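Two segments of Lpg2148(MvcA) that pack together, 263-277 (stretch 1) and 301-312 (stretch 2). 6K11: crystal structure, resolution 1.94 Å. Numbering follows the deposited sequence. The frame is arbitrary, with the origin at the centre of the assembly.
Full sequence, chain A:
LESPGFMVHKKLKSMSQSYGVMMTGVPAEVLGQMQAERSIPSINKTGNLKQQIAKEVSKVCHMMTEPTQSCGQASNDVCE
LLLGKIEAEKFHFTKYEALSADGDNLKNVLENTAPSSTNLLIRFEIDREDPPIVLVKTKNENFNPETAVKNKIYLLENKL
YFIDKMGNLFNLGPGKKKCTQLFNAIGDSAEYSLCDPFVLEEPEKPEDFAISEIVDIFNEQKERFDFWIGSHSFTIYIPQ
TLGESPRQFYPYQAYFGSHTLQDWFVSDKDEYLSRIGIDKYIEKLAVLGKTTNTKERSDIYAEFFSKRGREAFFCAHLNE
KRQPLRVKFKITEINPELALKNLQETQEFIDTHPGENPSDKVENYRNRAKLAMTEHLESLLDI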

# COMPACT_ATOMS: atom_id res chain seq x y z
N ASP A 263 -4.02 -13.03 -9.97
CA ASP A 263 -2.73 -13.63 -10.29
C ASP A 263 -2.19 -14.43 -9.11
O ASP A 263 -1.68 -15.54 -9.26
CB ASP A 263 -1.68 -12.56 -10.65
CG ASP A 263 -1.97 -11.81 -11.96
OD1 ASP A 263 -2.58 -12.37 -12.89
OD2 ASP A 263 -1.55 -10.63 -12.05
N TRP A 264 -2.27 -13.83 -7.91
CA TRP A 264 -1.79 -14.48 -6.70
C TRP A 264 -2.44 -15.84 -6.50
O TRP A 264 -1.76 -16.86 -6.32
CB TRP A 264 -2.06 -13.55 -5.51
CG TRP A 264 -1.61 -14.05 -4.17
CD1 TRP A 264 -2.38 -14.67 -3.21
CD2 TRP A 264 -0.30 -13.94 -3.62
NE1 TRP A 264 -1.62 -14.94 -2.09
CE2 TRP A 264 -0.33 -14.51 -2.33
CE3 TRP A 264 0.91 -13.42 -4.11
CZ2 TRP A 264 0.80 -14.56 -1.50
CZ3 TRP A 264 2.04 -13.45 -3.29
CH2 TRP A 264 1.97 -14.03 -1.99
N PHE A 265 -3.78 -15.88 -6.57
CA PHE A 265 -4.49 -17.14 -6.40
C PHE A 265 -4.23 -18.11 -7.56
O PHE A 265 -4.12 -19.32 -7.34
CB PHE A 265 -6.00 -16.86 -6.27
CG PHE A 265 -6.43 -16.41 -4.89
CD1 PHE A 265 -6.07 -17.13 -3.76
CD2 PHE A 265 -7.23 -15.30 -4.73
CE1 PHE A 265 -6.50 -16.72 -2.50
CE2 PHE A 265 -7.69 -14.90 -3.49
CZ PHE A 265 -7.32 -15.62 -2.37
N VAL A 266 -4.16 -17.61 -8.80
CA VAL A 266 -3.87 -18.50 -9.92
C VAL A 266 -2.50 -19.18 -9.73
O VAL A 266 -2.31 -20.35 -10.09
CB VAL A 266 -3.94 -17.73 -11.26
CG1 VAL A 266 -3.41 -18.57 -12.41
CG2 VAL A 266 -5.39 -17.29 -11.57
N SER A 267 -1.54 -18.47 -9.13
CA SER A 267 -0.21 -19.03 -8.92
C SER A 267 -0.12 -19.95 -7.71
O SER A 267 0.92 -20.58 -7.52
CB SER A 267 0.83 -17.91 -8.74
OG SER A 267 0.72 -17.33 -7.44
N ASP A 268 -1.17 -20.02 -6.87
CA ASP A 268 -1.18 -20.87 -5.67
C ASP A 268 -0.05 -20.51 -4.71
O ASP A 268 0.41 -21.35 -3.92
CB ASP A 268 -1.09 -22.37 -6.02
CG ASP A 268 -2.22 -22.85 -6.92
OD1 ASP A 268 -3.39 -22.63 -6.58
OD2 ASP A 268 -1.91 -23.46 -7.98
N LYS A 269 0.42 -19.26 -4.74
CA LYS A 269 1.42 -18.88 -3.75
C LYS A 269 0.82 -18.83 -2.36
O LYS A 269 1.56 -18.95 -1.38
CB LYS A 269 2.07 -17.53 -4.10
CG LYS A 269 3.25 -17.20 -3.20
CD LYS A 269 4.23 -16.26 -3.85
CE LYS A 269 5.23 -15.76 -2.81
NZ LYS A 269 6.30 -14.93 -3.43
N ASP A 270 -0.50 -18.67 -2.24
CA ASP A 270 -1.14 -18.79 -0.94
C ASP A 270 -0.92 -20.18 -0.35
O ASP A 270 -0.58 -20.32 0.84
CB ASP A 270 -2.64 -18.45 -1.04
CG ASP A 270 -3.44 -19.46 -1.89
OD1 ASP A 270 -3.02 -19.81 -3.01
OD2 ASP A 270 -4.52 -19.87 -1.43
N GLU A 271 -1.11 -21.23 -1.16
CA GLU A 271 -0.95 -22.60 -0.67
C GLU A 271 0.52 -22.92 -0.44
O GLU A 271 0.87 -23.59 0.54
CB GLU A 271 -1.55 -23.60 -1.67
CG GLU A 271 -3.07 -23.50 -1.79
CD GLU A 271 -3.68 -24.64 -2.60
OE1 GLU A 271 -4.79 -24.44 -3.15
OE2 GLU A 271 -3.05 -25.72 -2.70
N TYR A 272 1.39 -22.44 -1.33
CA TYR A 272 2.83 -22.62 -1.15
C TYR A 272 3.28 -22.09 0.21
O TYR A 272 3.95 -22.80 0.98
CB TYR A 272 3.60 -21.92 -2.27
CG TYR A 272 5.09 -22.16 -2.18
CD1 TYR A 272 5.65 -23.38 -2.59
CD2 TYR A 272 5.94 -21.18 -1.67
CE1 TYR A 272 7.01 -23.61 -2.49
CE2 TYR A 272 7.31 -21.41 -1.57
CZ TYR A 272 7.84 -22.62 -1.98
OH TYR A 272 9.19 -22.83 -1.88
N LEU A 273 2.91 -20.85 0.54
CA LEU A 273 3.39 -20.27 1.79
C LEU A 273 2.69 -20.90 2.98
O LEU A 273 3.29 -21.06 4.05
CB LEU A 273 3.21 -18.75 1.79
CG LEU A 273 4.11 -17.99 0.81
CD1 LEU A 273 3.60 -16.56 0.65
CD2 LEU A 273 5.61 -18.01 1.24
N SER A 274 1.43 -21.29 2.81
CA SER A 274 0.71 -22.00 3.86
C SER A 274 1.52 -23.16 4.43
O SER A 274 1.43 -23.45 5.63
CB SER A 274 -0.61 -22.52 3.32
OG SER A 274 -1.35 -23.13 4.34
N ARG A 275 2.30 -23.84 3.59
CA ARG A 275 2.94 -25.07 4.02
C ARG A 275 4.05 -24.83 5.04
O ARG A 275 4.45 -25.77 5.73
CB ARG A 275 3.45 -25.83 2.79
CG ARG A 275 2.33 -25.97 1.76
CD ARG A 275 2.48 -27.10 0.78
NE ARG A 275 3.26 -26.68 -0.36
CZ ARG A 275 2.81 -26.63 -1.62
NH1 ARG A 275 1.58 -27.00 -1.95
NH2 ARG A 275 3.64 -26.21 -2.56
N ILE A 276 4.54 -23.59 5.20
CA ILE A 276 5.57 -23.38 6.21
C ILE A 276 5.00 -23.28 7.62
O ILE A 276 5.75 -23.43 8.59
CB ILE A 276 6.44 -22.15 5.90
CG1 ILE A 276 5.73 -20.84 6.27
CG2 ILE A 276 6.88 -22.16 4.42
CD1 ILE A 276 6.66 -19.64 6.15
N GLY A 277 3.69 -23.09 7.76
CA GLY A 277 3.09 -22.97 9.08
C GLY A 277 3.09 -21.54 9.59
O GLY A 277 4.01 -20.77 9.35
N TYR A 301 11.32 -10.21 2.26
CA TYR A 301 10.31 -9.44 1.55
C TYR A 301 9.98 -10.09 0.20
O TYR A 301 8.80 -10.29 -0.13
CB TYR A 301 10.82 -8.01 1.36
CG TYR A 301 9.75 -6.97 1.04
CD1 TYR A 301 9.30 -6.80 -0.27
CD2 TYR A 301 9.23 -6.14 2.03
CE1 TYR A 301 8.33 -5.83 -0.57
CE2 TYR A 301 8.28 -5.17 1.74
CZ TYR A 301 7.83 -5.02 0.44
OH TYR A 301 6.88 -4.07 0.15
N ALA A 302 11.00 -10.47 -0.56
CA ALA A 302 10.78 -11.10 -1.86
C ALA A 302 10.13 -12.48 -1.69
O ALA A 302 9.19 -12.83 -2.42
CB ALA A 302 12.10 -11.21 -2.62
N GLU A 303 10.63 -13.28 -0.74
CA GLU A 303 10.05 -14.61 -0.51
C GLU A 303 8.56 -14.53 -0.22
O GLU A 303 7.76 -15.32 -0.75
CB GLU A 303 10.77 -15.32 0.64
CG GLU A 303 10.24 -16.73 0.98
CD GLU A 303 10.92 -17.37 2.20
OE1 GLU A 303 11.76 -16.71 2.86
OE2 GLU A 303 10.63 -18.55 2.51
N PHE A 304 8.15 -13.59 0.64
CA PHE A 304 6.74 -13.56 1.04
C PHE A 304 5.85 -12.81 0.05
O PHE A 304 4.68 -13.17 -0.10
CB PHE A 304 6.60 -12.93 2.43
CG PHE A 304 6.95 -13.88 3.56
CD1 PHE A 304 7.45 -15.15 3.30
CD2 PHE A 304 6.80 -13.47 4.89
CE1 PHE A 304 7.77 -16.03 4.35
CE2 PHE A 304 7.11 -14.34 5.94
CZ PHE A 304 7.59 -15.62 5.67
N PHE A 305 6.36 -11.77 -0.63
CA PHE A 305 5.48 -10.81 -1.30
C PHE A 305 5.71 -10.69 -2.81
O PHE A 305 4.96 -9.95 -3.47
CB PHE A 305 5.62 -9.41 -0.66
CG PHE A 305 5.50 -9.40 0.86
CD1 PHE A 305 4.51 -10.13 1.50
CD2 PHE A 305 6.39 -8.66 1.63
CE1 PHE A 305 4.42 -10.15 2.89
CE2 PHE A 305 6.28 -8.64 3.02
CZ PHE A 305 5.29 -9.39 3.65
N SER A 306 6.69 -11.36 -3.39
CA SER A 306 6.86 -11.25 -4.83
C SER A 306 5.77 -12.02 -5.56
O SER A 306 5.14 -12.92 -5.02
CB SER A 306 8.24 -11.79 -5.28
OG SER A 306 8.20 -13.21 -5.36
N LYS A 307 5.56 -11.67 -6.82
CA LYS A 307 4.87 -12.58 -7.73
C LYS A 307 5.58 -13.94 -7.75
O LYS A 307 6.81 -14.01 -7.75
CB LYS A 307 4.85 -11.97 -9.14
CG LYS A 307 4.06 -12.76 -10.17
CD LYS A 307 4.16 -12.09 -11.53
CE LYS A 307 3.25 -12.76 -12.58
NZ LYS A 307 3.59 -12.25 -13.95
N ARG A 308 4.80 -15.02 -7.78
CA ARG A 308 5.42 -16.35 -7.74
C ARG A 308 6.35 -16.54 -8.93
O ARG A 308 6.00 -16.22 -10.07
CB ARG A 308 4.37 -17.46 -7.69
CG ARG A 308 4.97 -18.78 -7.22
CD ARG A 308 3.96 -19.89 -6.97
NE ARG A 308 4.67 -21.04 -6.40
CZ ARG A 308 4.17 -22.26 -6.24
NH1 ARG A 308 2.92 -22.52 -6.59
NH2 ARG A 308 4.95 -23.21 -5.72
N GLY A 309 7.55 -17.04 -8.66
CA GLY A 309 8.58 -17.17 -9.68
C GLY A 309 9.51 -15.98 -9.83
O GLY A 309 10.52 -16.09 -10.55
N ARG A 310 9.22 -14.84 -9.19
CA ARG A 310 10.08 -13.66 -9.28
C ARG A 310 10.82 -13.38 -7.97
O ARG A 310 11.37 -12.28 -7.80
CB ARG A 310 9.28 -12.42 -9.70
CG ARG A 310 8.38 -12.62 -10.91
CD ARG A 310 9.13 -12.38 -12.20
NE ARG A 310 9.48 -10.97 -12.34
CZ ARG A 310 10.07 -10.44 -13.41
NH1 ARG A 310 10.40 -11.21 -14.45
NH2 ARG A 310 10.33 -9.14 -13.44
N GLU A 311 10.88 -14.35 -7.07
CA GLU A 311 11.47 -14.14 -5.75
C GLU A 311 12.95 -13.72 -5.85
O GLU A 311 13.44 -12.99 -4.98
CB GLU A 311 11.33 -15.41 -4.92
CG GLU A 311 9.90 -15.70 -4.40
CD GLU A 311 9.00 -16.43 -5.42
OE1 GLU A 311 9.49 -16.80 -6.51
OE2 GLU A 311 7.80 -16.63 -5.12
N ALA A 312 13.66 -14.14 -6.91
CA ALA A 312 15.08 -13.81 -7.05
C ALA A 312 15.33 -12.38 -7.54
O ALA A 312 16.44 -11.86 -7.36
CB ALA A 312 15.77 -14.79 -8.01
O HOH W 1 1.98 -14.94 -8.02

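Three residues account for about half of the 579 Å² buried, both sides summed: Arg308 (129 Å²), Lys269 (90 Å²) and Phe304 (66 Å²).

Lys269 is buried, and its ammonium group is met by two carbonyls at the end of helix 301-305 and by the carboxylate of Glu311. Its CA-to-CB bond points sideways, but all four chi angles are t, and the extended chain carries NZ into stretch 2. There Lys269 NZ donates to Ser306 O (2.8 Å), to Glu303 O (3.1 Å) and to Glu311 OE2 (2.8 Å), the last contact being also a salt bridge. The two carbonyls are available because the helix ends here: Ser306 is the first residue to leave helical phi/psi. Three acceptors match the three protons of an ammonium group. Although Ser306 OG lies 3.2 Å from Lys269 NZ, the angle is poor for a hydrogen bond; that hydroxyl donates instead to Lys307 O, at 2.9 Å. The other carboxylate oxygen of the salt-bridge partner, Glu311 OE1, receives a weak bond from Gly309 N (2.9 Å), which ties the glutamate to the type II turn of Lys307 to Arg310.

Arg308 reaches in the other direction. Its CA-to-CB bond points toward stretch 1, and chi1 to chi3 are all t, so the chain extends past Ser267 and Asp268. Arg308 NH1 donates to Ser267 O at 2.9 Å with an N-H...O angle of 168°, and this carbonyl lies near the guanidinium plane, where a donated N-H should point. Tyr272 covers one face of the guanidinium, with Tyr272 CD1 3.2 Å from Arg308 NH2. At the other end of the residue, a water accepts from Arg308 N (2.8 Å) and donates to Ser267 OG (2.8 Å). Ser267 OG in turn donates to Trp264 O at 2.8 Å, so this small polar side chain links the backbone of Trp264 to the water bridge.

Phe304 supplies the apolar part. Its CA-to-CB bond points away from stretch 1, but with chi1 at -79° (m) the ring comes back within reach: Phe304 CD1 is 4.0 Å from Leu273 CD2, and Phe304 CZ is 4.2 Å from Ile276 CD1. These are van der Waals distances, and the branched aliphatic chains suit a site beside an aromatic ring. Buried Trp264 packs nearby, its ring edge against backbone carbonyls, with Trp264 CH2 3.4 Å from Phe304 O and Trp264 CZ3 3.6 Å from Ser306 O.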